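Local coordinates for diol-dehydratase (Roseburia inulinivorans, PDB 5I2A), which probably dehydrates 1,2-propanediol as a coenzyme B12-independent lyase of the glycyl radical enzyme family, at residues R460-V465 and A562-T567; E484-F489 and M493-K498; I558-D563 and D711-H716; Y566-L571 and I578-L583. All coordinates share one frame; numbering follows the deposited sequence.

Contact 1. Residues R460-V465 and A562-T567; sequences RPLEMV and ADSLYT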
# COMPACT_ATOMS: atom_id res chain seq x y z
N ARG A 460 25.95 -17.87 -17.65
CA ARG A 460 26.69 -16.67 -17.26
C ARG A 460 27.45 -16.87 -15.93
O ARG A 460 28.61 -16.48 -15.85
CB ARG A 460 25.77 -15.45 -17.22
CG ARG A 460 25.27 -15.03 -18.62
CD ARG A 460 25.83 -13.65 -19.04
NE ARG A 460 27.25 -13.76 -19.29
CZ ARG A 460 28.15 -12.80 -19.16
NH1 ARG A 460 27.83 -11.57 -18.76
NH2 ARG A 460 29.41 -13.10 -19.43
N PRO A 461 26.83 -17.51 -14.91
CA PRO A 461 27.62 -17.86 -13.72
C PRO A 461 28.81 -18.77 -14.03
O PRO A 461 29.81 -18.68 -13.33
CB PRO A 461 26.60 -18.58 -12.82
CG PRO A 461 25.31 -17.93 -13.17
CD PRO A 461 25.40 -17.80 -14.68
N LEU A 462 28.70 -19.61 -15.06
CA LEU A 462 29.82 -20.45 -15.47
C LEU A 462 30.96 -19.59 -16.02
O LEU A 462 32.12 -19.77 -15.67
CB LEU A 462 29.39 -21.49 -16.51
CG LEU A 462 30.51 -22.39 -17.05
CD1 LEU A 462 31.11 -23.25 -15.95
CD2 LEU A 462 30.00 -23.26 -18.20
N GLU A 463 30.63 -18.66 -16.90
CA GLU A 463 31.61 -17.71 -17.40
C GLU A 463 32.28 -16.93 -16.26
O GLU A 463 33.47 -16.64 -16.33
CB GLU A 463 30.98 -16.73 -18.39
CG GLU A 463 30.60 -17.36 -19.71
CD GLU A 463 30.20 -16.33 -20.74
OE1 GLU A 463 29.05 -15.84 -20.70
OE2 GLU A 463 31.04 -15.97 -21.58
N MET A 464 31.52 -16.62 -15.21
CA MET A 464 32.08 -15.89 -14.08
C MET A 464 33.09 -16.73 -13.30
O MET A 464 33.99 -16.19 -12.66
CB MET A 464 30.97 -15.41 -13.14
CG MET A 464 30.14 -14.25 -13.68
SD MET A 464 31.06 -12.80 -14.27
CE MET A 464 31.15 -13.10 -16.04
N VAL A 465 32.98 -18.05 -13.35
CA VAL A 465 33.98 -18.86 -12.67
C VAL A 465 35.34 -18.67 -13.36
O VAL A 465 36.36 -18.52 -12.69
CB VAL A 465 33.62 -20.36 -12.64
CG1 VAL A 465 34.73 -21.16 -11.94
CG2 VAL A 465 32.30 -20.56 -11.90
N ALA A 562 26.20 -28.79 -18.52
CA ALA A 562 26.61 -30.15 -18.23
C ALA A 562 27.81 -30.56 -19.07
O ALA A 562 28.79 -31.10 -18.56
CB ALA A 562 25.46 -31.12 -18.49
N ASP A 563 27.72 -30.32 -20.37
CA ASP A 563 28.79 -30.67 -21.29
C ASP A 563 30.05 -29.85 -20.99
O ASP A 563 31.16 -30.38 -21.04
CB ASP A 563 28.35 -30.47 -22.73
CG ASP A 563 27.39 -31.55 -23.21
OD1 ASP A 563 27.48 -32.71 -22.73
OD2 ASP A 563 26.55 -31.25 -24.07
N SER A 564 29.86 -28.57 -20.67
CA SER A 564 30.96 -27.70 -20.26
C SER A 564 31.70 -28.26 -19.05
O SER A 564 32.94 -28.35 -19.05
CB SER A 564 30.46 -26.29 -19.95
OG SER A 564 30.12 -25.61 -21.14
N LEU A 565 30.95 -28.64 -18.02
CA LEU A 565 31.54 -29.20 -16.82
C LEU A 565 32.24 -30.53 -17.12
O LEU A 565 33.29 -30.82 -16.55
CB LEU A 565 30.49 -29.40 -15.73
CG LEU A 565 29.85 -28.14 -15.15
CD1 LEU A 565 28.74 -28.53 -14.21
CD2 LEU A 565 30.88 -27.27 -14.43
N TYR A 566 31.66 -31.33 -18.01
CA TYR A 566 32.29 -32.58 -18.40
C TYR A 566 33.64 -32.33 -19.10
O TYR A 566 34.63 -32.97 -18.79
CB TYR A 566 31.37 -33.39 -19.31
CG TYR A 566 31.92 -34.76 -19.62
CD1 TYR A 566 31.85 -35.79 -18.69
CD2 TYR A 566 32.53 -35.02 -20.84
CE1 TYR A 566 32.37 -37.05 -18.97
CE2 TYR A 566 33.05 -36.27 -21.13
CZ TYR A 566 32.96 -37.28 -20.19
OH TYR A 566 33.48 -38.51 -20.47
N THR A 567 33.67 -31.40 -20.05
CA THR A 567 34.92 -30.97 -20.67
C THR A 567 36.00 -30.64 -19.63
O THR A 567 37.14 -31.12 -19.70
CB THR A 567 34.71 -29.75 -21.55
OG1 THR A 567 34.03 -30.15 -22.75
CG2 THR A 567 36.05 -29.09 -21.91
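L462 reaches across to S564 with one methyl and to L565 with the other, and this forked tip carries the whole contact. Its CG is anti to the backbone N (chi1 177°), which extends the isobutyl group from its own helix toward the neighbouring one. CD2 settles 3.5 Å from S564 CB, while CD1 lies at a looser 4.3 Å from L565 CD2. A leucine suits the place because its two branches can meet two successive residues at once. S564 suits it by being small: its CB lets the methyl come close, and its OG, beside the backbone N at chi1 -73°, turns back to hydrogen-bond N560 O one helical turn earlier, so the hydroxyl is satisfied within its own helix.

The contact is a buried helix-to-helix packing between the short helix 459-467 and helix 558-574. Helix 489-521 leans on both, P461 touching M500, V465 touching F492 and L565 touching M493.

The polar residues of 460-465 are occupied away from this interface. R460 presents the edge of its guanidinium to E463, with NE 3.1 Å and NH2, more weakly, 3.0 Å from E463 OE1. NE approaches that oxygen 35° out of the carboxylate plane. R460 NH1 goes on to H151 O, which probably limits the rotation of the guanidinium.

Contact 2. Residues E484-F489 and M493-K498; sequences ESFQSF and MEAYRK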
# COMPACT_ATOMS: atom_id res chain seq x y z
N GLU A 484 42.56 -20.54 -12.40
CA GLU A 484 43.76 -21.36 -12.54
C GLU A 484 44.32 -21.80 -11.20
O GLU A 484 45.23 -22.63 -11.16
CB GLU A 484 44.82 -20.60 -13.33
CG GLU A 484 44.41 -20.35 -14.75
CD GLU A 484 45.46 -19.65 -15.54
OE1 GLU A 484 45.22 -18.50 -15.97
OE2 GLU A 484 46.53 -20.25 -15.76
N SER A 485 43.78 -21.28 -10.11
CA SER A 485 44.21 -21.71 -8.78
C SER A 485 43.44 -22.93 -8.27
O SER A 485 43.84 -23.55 -7.29
CB SER A 485 44.07 -20.57 -7.77
OG SER A 485 42.71 -20.34 -7.42
N PHE A 486 42.33 -23.28 -8.91
CA PHE A 486 41.53 -24.43 -8.46
C PHE A 486 42.32 -25.72 -8.61
O PHE A 486 42.89 -25.97 -9.67
CB PHE A 486 40.22 -24.52 -9.23
CG PHE A 486 39.28 -23.37 -8.96
CD1 PHE A 486 39.15 -22.85 -7.68
CD2 PHE A 486 38.53 -22.82 -9.98
CE1 PHE A 486 38.30 -21.79 -7.43
CE2 PHE A 486 37.67 -21.75 -9.73
CZ PHE A 486 37.56 -21.24 -8.45
N GLN A 487 42.34 -26.54 -7.57
CA GLN A 487 43.18 -27.74 -7.55
C GLN A 487 42.44 -29.00 -7.94
O GLN A 487 43.05 -30.04 -8.17
CB GLN A 487 43.80 -27.93 -6.16
CG GLN A 487 44.66 -26.77 -5.68
CD GLN A 487 45.97 -26.64 -6.43
OE1 GLN A 487 46.70 -27.61 -6.59
NE2 GLN A 487 46.27 -25.43 -6.90
N SER A 488 41.11 -28.93 -7.99
CA SER A 488 40.32 -30.11 -8.33
C SER A 488 39.04 -29.71 -9.03
O SER A 488 38.63 -28.55 -8.97
CB SER A 488 39.97 -30.90 -7.07
OG SER A 488 39.11 -30.14 -6.24
N PHE A 489 38.39 -30.67 -9.68
CA PHE A 489 37.12 -30.39 -10.33
C PHE A 489 36.07 -29.99 -9.30
O PHE A 489 35.29 -29.09 -9.54
CB PHE A 489 36.63 -31.59 -11.13
CG PHE A 489 35.27 -31.38 -11.72
CD1 PHE A 489 35.08 -30.45 -12.73
CD2 PHE A 489 34.19 -32.11 -11.26
CE1 PHE A 489 33.83 -30.25 -13.27
CE2 PHE A 489 32.93 -31.92 -11.79
CZ PHE A 489 32.75 -30.98 -12.80
N MET A 493 33.53 -26.82 -9.38
CA MET A 493 32.08 -27.03 -9.22
C MET A 493 31.51 -26.17 -8.11
O MET A 493 30.45 -25.59 -8.26
CB MET A 493 31.76 -28.50 -8.92
CG MET A 493 31.38 -29.32 -10.12
SD MET A 493 29.85 -28.78 -10.91
CE MET A 493 28.74 -30.12 -10.56
N GLU A 494 32.24 -26.13 -6.99
CA GLU A 494 31.84 -25.34 -5.84
C GLU A 494 31.82 -23.85 -6.18
O GLU A 494 30.91 -23.12 -5.77
CB GLU A 494 32.77 -25.63 -4.66
CG GLU A 494 32.51 -24.79 -3.42
CD GLU A 494 31.11 -24.97 -2.84
OE1 GLU A 494 30.44 -25.97 -3.16
OE2 GLU A 494 30.68 -24.11 -2.06
N ALA A 495 32.82 -23.39 -6.93
CA ALA A 495 32.82 -22.01 -7.39
C ALA A 495 31.58 -21.72 -8.26
O ALA A 495 30.95 -20.67 -8.12
CB ALA A 495 34.10 -21.71 -8.16
N TYR A 496 31.24 -22.65 -9.15
CA TYR A 496 30.06 -22.51 -9.99
C TYR A 496 28.79 -22.48 -9.15
O TYR A 496 27.90 -21.65 -9.39
CB TYR A 496 29.98 -23.63 -11.02
CG TYR A 496 28.74 -23.55 -11.90
CD1 TYR A 496 28.46 -22.42 -12.65
CD2 TYR A 496 27.86 -24.62 -11.97
CE1 TYR A 496 27.32 -22.36 -13.46
CE2 TYR A 496 26.72 -24.56 -12.77
CZ TYR A 496 26.46 -23.44 -13.50
OH TYR A 496 25.34 -23.40 -14.27
N ARG A 497 28.70 -23.36 -8.15
CA ARG A 497 27.53 -23.40 -7.27
C ARG A 497 27.32 -22.02 -6.62
O ARG A 497 26.19 -21.52 -6.55
CB ARG A 497 27.67 -24.48 -6.19
CG ARG A 497 26.38 -24.73 -5.40
CD ARG A 497 26.62 -25.63 -4.18
NE ARG A 497 27.50 -24.99 -3.21
CZ ARG A 497 27.10 -24.10 -2.30
NH1 ARG A 497 25.83 -23.74 -2.24
NH2 ARG A 497 27.98 -23.58 -1.46
N LYS A 498 28.41 -21.40 -6.19
CA LYS A 498 28.31 -20.11 -5.51
C LYS A 498 27.96 -18.97 -6.46
O LYS A 498 27.19 -18.08 -6.10
CB LYS A 498 29.61 -19.78 -4.77
CG LYS A 498 29.94 -20.65 -3.55
CD LYS A 498 31.38 -20.37 -3.10
CE LYS A 498 31.83 -21.25 -1.95
NZ LYS A 498 33.31 -21.16 -1.74
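The amide of M493 donates to F489 O across 2.9 Å with an N-H...O angle of 169°, an almost straight i to i+4 bond that closes the first turn of helix 489-521. Beside this bond the two side chains of the same residues meet. F489 has CG anti to its own N (chi1 175°), and its ring reaches forward along the turn until CZ is 3.4 Å from M493 CG. The methionine, bent at chi2 and chi3, brings its sulfur obliquely to the aromatic ring, SD lying 5.0 Å from the ring centroid. Flexible and polarisable, methionine can adapt to a flat neighbour in this way. With an alanine in place of F489, M493 is likely to lose its aromatic partner and a gap to open beside K569 and F573 of helix 558-574, which the ring also touches.

F486 reaches the helix from the preceding loop, its CZ 3.5 Å from A495 CB. The small side chain of A495 lets the ring come this close, and V465 of helix 459-467 touches both residues. On another side of the helix R497 grips E494 side-on, NE to OE1 and NH2 to OE2 (2.8 Å).

S488 OG bonds to E491 N, so the whole is an N-capped helix start, with a Met-aromatic contact laid along its first turn.

Contact 3. Residues I558-D563 and D711-H716; sequences IANVAD and DGRLAH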
# COMPACT_ATOMS: atom_id res chain seq x y z
N ILE A 558 20.97 -25.94 -19.48
CA ILE A 558 21.41 -27.15 -18.77
C ILE A 558 22.36 -28.04 -19.60
O ILE A 558 23.40 -28.48 -19.09
CB ILE A 558 20.21 -28.00 -18.32
CG1 ILE A 558 19.62 -27.41 -17.04
CG2 ILE A 558 20.63 -29.42 -18.03
CD1 ILE A 558 18.47 -28.22 -16.48
N ALA A 559 22.04 -28.30 -20.87
CA ALA A 559 22.92 -29.11 -21.72
C ALA A 559 24.30 -28.46 -21.86
O ALA A 559 25.33 -29.14 -21.74
CB ALA A 559 22.30 -29.34 -23.12
N ASN A 560 24.32 -27.16 -22.12
CA ASN A 560 25.57 -26.44 -22.29
C ASN A 560 26.43 -26.52 -21.03
O ASN A 560 27.62 -26.79 -21.11
CB ASN A 560 25.32 -24.97 -22.66
CG ASN A 560 24.43 -24.82 -23.87
OD1 ASN A 560 23.25 -24.50 -23.75
ND2 ASN A 560 24.98 -25.09 -25.06
N VAL A 561 25.80 -26.32 -19.88
CA VAL A 561 26.49 -26.37 -18.59
C VAL A 561 27.03 -27.77 -18.30
O VAL A 561 28.17 -27.93 -17.89
CB VAL A 561 25.57 -25.90 -17.43
CG1 VAL A 561 26.20 -26.19 -16.07
CG2 VAL A 561 25.26 -24.43 -17.57
N ALA A 562 26.20 -28.79 -18.52
CA ALA A 562 26.61 -30.15 -18.23
C ALA A 562 27.81 -30.56 -19.07
O ALA A 562 28.79 -31.10 -18.56
CB ALA A 562 25.46 -31.12 -18.49
N ASP A 563 27.72 -30.32 -20.37
CA ASP A 563 28.79 -30.67 -21.29
C ASP A 563 30.05 -29.85 -20.99
O ASP A 563 31.16 -30.38 -21.04
CB ASP A 563 28.35 -30.47 -22.73
CG ASP A 563 27.39 -31.55 -23.21
OD1 ASP A 563 27.48 -32.71 -22.73
OD2 ASP A 563 26.55 -31.25 -24.07
N ASP A 711 31.69 -26.55 -23.72
CA ASP A 711 31.00 -27.63 -24.42
C ASP A 711 31.35 -27.60 -25.90
O ASP A 711 31.07 -28.55 -26.63
CB ASP A 711 29.47 -27.54 -24.21
CG ASP A 711 28.87 -26.23 -24.71
OD1 ASP A 711 29.60 -25.23 -24.83
OD2 ASP A 711 27.65 -26.20 -24.97
N GLY A 712 31.96 -26.50 -26.35
CA GLY A 712 32.35 -26.36 -27.75
C GLY A 712 31.49 -25.38 -28.53
O GLY A 712 31.72 -25.09 -29.71
N ARG A 713 30.48 -24.86 -27.85
CA ARG A 713 29.59 -23.88 -28.41
C ARG A 713 30.36 -22.58 -28.68
O ARG A 713 31.10 -22.12 -27.84
CB ARG A 713 28.42 -23.65 -27.45
CG ARG A 713 27.41 -22.63 -27.88
CD ARG A 713 26.37 -22.30 -26.78
NE ARG A 713 26.11 -20.88 -26.89
CZ ARG A 713 26.89 -19.96 -26.33
NH1 ARG A 713 27.92 -20.32 -25.58
NH2 ARG A 713 26.63 -18.68 -26.54
N LEU A 714 30.17 -21.99 -29.86
CA LEU A 714 30.89 -20.77 -30.21
C LEU A 714 30.21 -19.54 -29.60
O LEU A 714 29.02 -19.57 -29.28
CB LEU A 714 30.98 -20.61 -31.73
CG LEU A 714 31.69 -21.75 -32.47
CD1 LEU A 714 31.88 -21.43 -33.96
CD2 LEU A 714 33.03 -22.08 -31.81
N ALA A 715 30.98 -18.47 -29.45
CA ALA A 715 30.51 -17.24 -28.84
C ALA A 715 29.24 -16.68 -29.48
O ALA A 715 29.11 -16.61 -30.70
CB ALA A 715 31.62 -16.19 -28.89
N HIS A 716 28.30 -16.31 -28.61
CA HIS A 716 27.08 -15.57 -28.97
C HIS A 716 26.09 -16.37 -29.81
O HIS A 716 25.11 -15.82 -30.29
CB HIS A 716 27.46 -14.26 -29.65
CG HIS A 716 28.49 -13.48 -28.88
ND1 HIS A 716 29.60 -12.92 -29.46
CD2 HIS A 716 28.59 -13.24 -27.55
CE1 HIS A 716 30.33 -12.34 -28.53
NE2 HIS A 716 29.75 -12.52 -27.36
O HOH W 1 26.11 -28.58 -25.06
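N560 gives its amide hydrogen to D711, ND2 lying 2.9 Å from OD2 with an N-H...O angle of 166°, and so ties helix 558-574 to an Asx turn in the loop 711-716. The hydrogen bond lies in the amide plane and meets OD2 nearly end-on to its C-O bond, the amide and carboxylate planes standing 83° apart. Beside it D563 CB packs 3.5 Å from D711 CB, and R713 CD comes within 3.6 Å of N560 ND2.

A water joins the two acids, 2.9 Å from D563 OD2 and 2.8 Å from D711 OD2, and probably eases the approach of two like charges in a buried setting.

The next shell fixes these groups. D711 OD1 accepts from R713 N at 3.2 Å, the bond that defines the Asx turn, and also from T709 OG1. With chi1 at 60° its CG sits between N and carbonyl carbon, which lets the carboxylate fold back over the turn. G712 sits mid-turn at a positive phi where a CB would press on D711 O. Shortening D711 to an alanine takes away the acceptor of N560 ND2 and of R713 N, and would probably leave the turn less firmly held.

N560 OD1 accepts from A720 N, and D563 OD1 from Y656 N. R713 spreads its guanidinium between two carbonyls, with NH1 on G707 O and NH2 on T717 O.

Contact 4. Residues Y566-L571 and I578-L583; sequences YTIKKL and ITMGEL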
# COMPACT_ATOMS: atom_id res chain seq x y z
N TYR A 566 31.66 -31.33 -18.01
CA TYR A 566 32.29 -32.58 -18.40
C TYR A 566 33.64 -32.33 -19.10
O TYR A 566 34.63 -32.97 -18.79
CB TYR A 566 31.37 -33.39 -19.31
CG TYR A 566 31.92 -34.76 -19.62
CD1 TYR A 566 31.85 -35.79 -18.69
CD2 TYR A 566 32.53 -35.02 -20.84
CE1 TYR A 566 32.37 -37.05 -18.97
CE2 TYR A 566 33.05 -36.27 -21.13
CZ TYR A 566 32.96 -37.28 -20.19
OH TYR A 566 33.48 -38.51 -20.47
N THR A 567 33.67 -31.40 -20.05
CA THR A 567 34.92 -30.97 -20.67
C THR A 567 36.00 -30.64 -19.63
O THR A 567 37.14 -31.12 -19.70
CB THR A 567 34.71 -29.75 -21.55
OG1 THR A 567 34.03 -30.15 -22.75
CG2 THR A 567 36.05 -29.09 -21.91
N ILE A 568 35.62 -29.82 -18.66
CA ILE A 568 36.54 -29.35 -17.64
C ILE A 568 37.04 -30.49 -16.77
O ILE A 568 38.23 -30.62 -16.52
CB ILE A 568 35.89 -28.27 -16.76
CG1 ILE A 568 35.60 -27.03 -17.61
CG2 ILE A 568 36.78 -27.92 -15.57
CD1 ILE A 568 34.55 -26.13 -17.04
N LYS A 569 36.11 -31.34 -16.35
CA LYS A 569 36.44 -32.49 -15.51
C LYS A 569 37.39 -33.45 -16.23
O LYS A 569 38.39 -33.86 -15.66
CB LYS A 569 35.17 -33.22 -15.08
CG LYS A 569 35.41 -34.32 -14.07
CD LYS A 569 34.18 -35.20 -13.94
CE LYS A 569 34.23 -36.04 -12.67
NZ LYS A 569 33.33 -37.21 -12.74
N LYS A 570 37.08 -33.79 -17.48
CA LYS A 570 37.86 -34.76 -18.25
C LYS A 570 39.18 -34.23 -18.81
O LYS A 570 40.23 -34.77 -18.53
CB LYS A 570 37.05 -35.30 -19.42
CG LYS A 570 36.03 -36.32 -19.02
CD LYS A 570 36.66 -37.48 -18.30
CE LYS A 570 35.59 -38.46 -17.86
NZ LYS A 570 36.13 -39.51 -16.97
N LEU A 571 39.11 -33.16 -19.60
CA LEU A 571 40.29 -32.70 -20.33
C LEU A 571 41.24 -31.84 -19.50
O LEU A 571 42.43 -31.80 -19.79
CB LEU A 571 39.87 -31.92 -21.58
CG LEU A 571 38.98 -32.70 -22.54
CD1 LEU A 571 38.79 -31.92 -23.82
CD2 LEU A 571 39.61 -34.06 -22.82
N ILE A 578 44.60 -30.43 -21.50
CA ILE A 578 44.50 -28.99 -21.69
C ILE A 578 44.79 -28.35 -20.34
O ILE A 578 44.43 -28.92 -19.32
CB ILE A 578 43.10 -28.58 -22.20
CG1 ILE A 578 42.78 -29.32 -23.50
CG2 ILE A 578 43.03 -27.09 -22.45
CD1 ILE A 578 41.35 -29.14 -23.97
N THR A 579 45.46 -27.20 -20.32
CA THR A 579 45.60 -26.50 -19.04
C THR A 579 44.39 -25.61 -18.87
O THR A 579 43.75 -25.22 -19.84
CB THR A 579 46.88 -25.65 -18.94
OG1 THR A 579 46.75 -24.47 -19.74
CG2 THR A 579 48.11 -26.46 -19.37
N MET A 580 44.09 -25.27 -17.62
CA MET A 580 42.98 -24.38 -17.34
C MET A 580 43.18 -23.05 -18.06
O MET A 580 42.23 -22.47 -18.58
CB MET A 580 42.85 -24.16 -15.83
CG MET A 580 41.62 -23.35 -15.44
SD MET A 580 40.08 -24.14 -15.95
CE MET A 580 39.82 -25.29 -14.60
N GLY A 581 44.43 -22.60 -18.13
CA GLY A 581 44.75 -21.34 -18.77
C GLY A 581 44.50 -21.36 -20.26
O GLY A 581 44.04 -20.37 -20.83
N GLU A 582 44.82 -22.48 -20.90
CA GLU A 582 44.55 -22.66 -22.33
C GLU A 582 43.06 -22.61 -22.63
O GLU A 582 42.62 -21.95 -23.57
CB GLU A 582 45.08 -24.00 -22.82
CG GLU A 582 46.58 -24.08 -22.95
CD GLU A 582 47.01 -25.39 -23.57
OE1 GLU A 582 47.48 -25.35 -24.72
OE2 GLU A 582 46.85 -26.44 -22.91
N LEU A 583 42.29 -23.32 -21.82
CA LEU A 583 40.85 -23.38 -21.98
C LEU A 583 40.29 -21.98 -21.83
O LEU A 583 39.54 -21.52 -22.68
CB LEU A 583 40.22 -24.34 -20.96
CG LEU A 583 38.71 -24.52 -21.13
CD1 LEU A 583 38.37 -24.90 -22.58
CD2 LEU A 583 38.17 -25.57 -20.15
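A tight helix-to-helix connection brings L571, near the end of helix 558-574, against I578, which leads through a capping box into helix 580-588. The backbone pins it: I578 N donates to L571 O at 3.1 Å, from a position tilted 34° from the carbonyl plane. Next to the bond the side chains cross obliquely, I578 CD1 lying 3.8 Å from L571 CD1 and 4.0 Å from L571 CB, and helix 637-651 closes over them with M649 and I650 on L571 and I646 on I578.

One turn back, I568 and L583 cross at about a right angle, I568 CG1 resting 3.9 Å from L583 CD2. The beta-branch of I568 serves two neighbours: with chi1 at -66°, CG1 lies beside the backbone N and meets the leucine, whereas CG2, anti to that N, faces M580, whose modelled position is one of two. Such branched and long aliphatic residues suit the buried space between two helices, where they meet mainly other aliphatic groups. T567 extends the apolar row only loosely, through CG2; its OG1 is taken by P710 O.

The capping box starts the second helix. E582 OE1 forms a salt bridge with R642 NE. T579 OG1 accepts from E582 N at 3.0 Å, and in return E582 OE2 accepts T579 N on its anti lone pair, also at 3.0 Å.

Helix 558-574 is the common member of contacts 1, 3 and 4, which use successive parts of it: its start in contact 3, its middle in contact 1, its later turns in contact 4. Contact 2 does not include it but packs against it, L565 CD1 lying 3.5 Å from M493 SD. Contacts 1, 3 and 4 are buried, contact 2 only partly so. Their chemistry differs accordingly: contact 1 has no polar bond between its segments, contact 4 is apolar with one backbone bond, and contact 2 adds aromatic rings near a helix start. Contact 3, where a distant loop arrives, is polar and hydrated. S564 OG of contact 1 also takes a weak bond from D711 N.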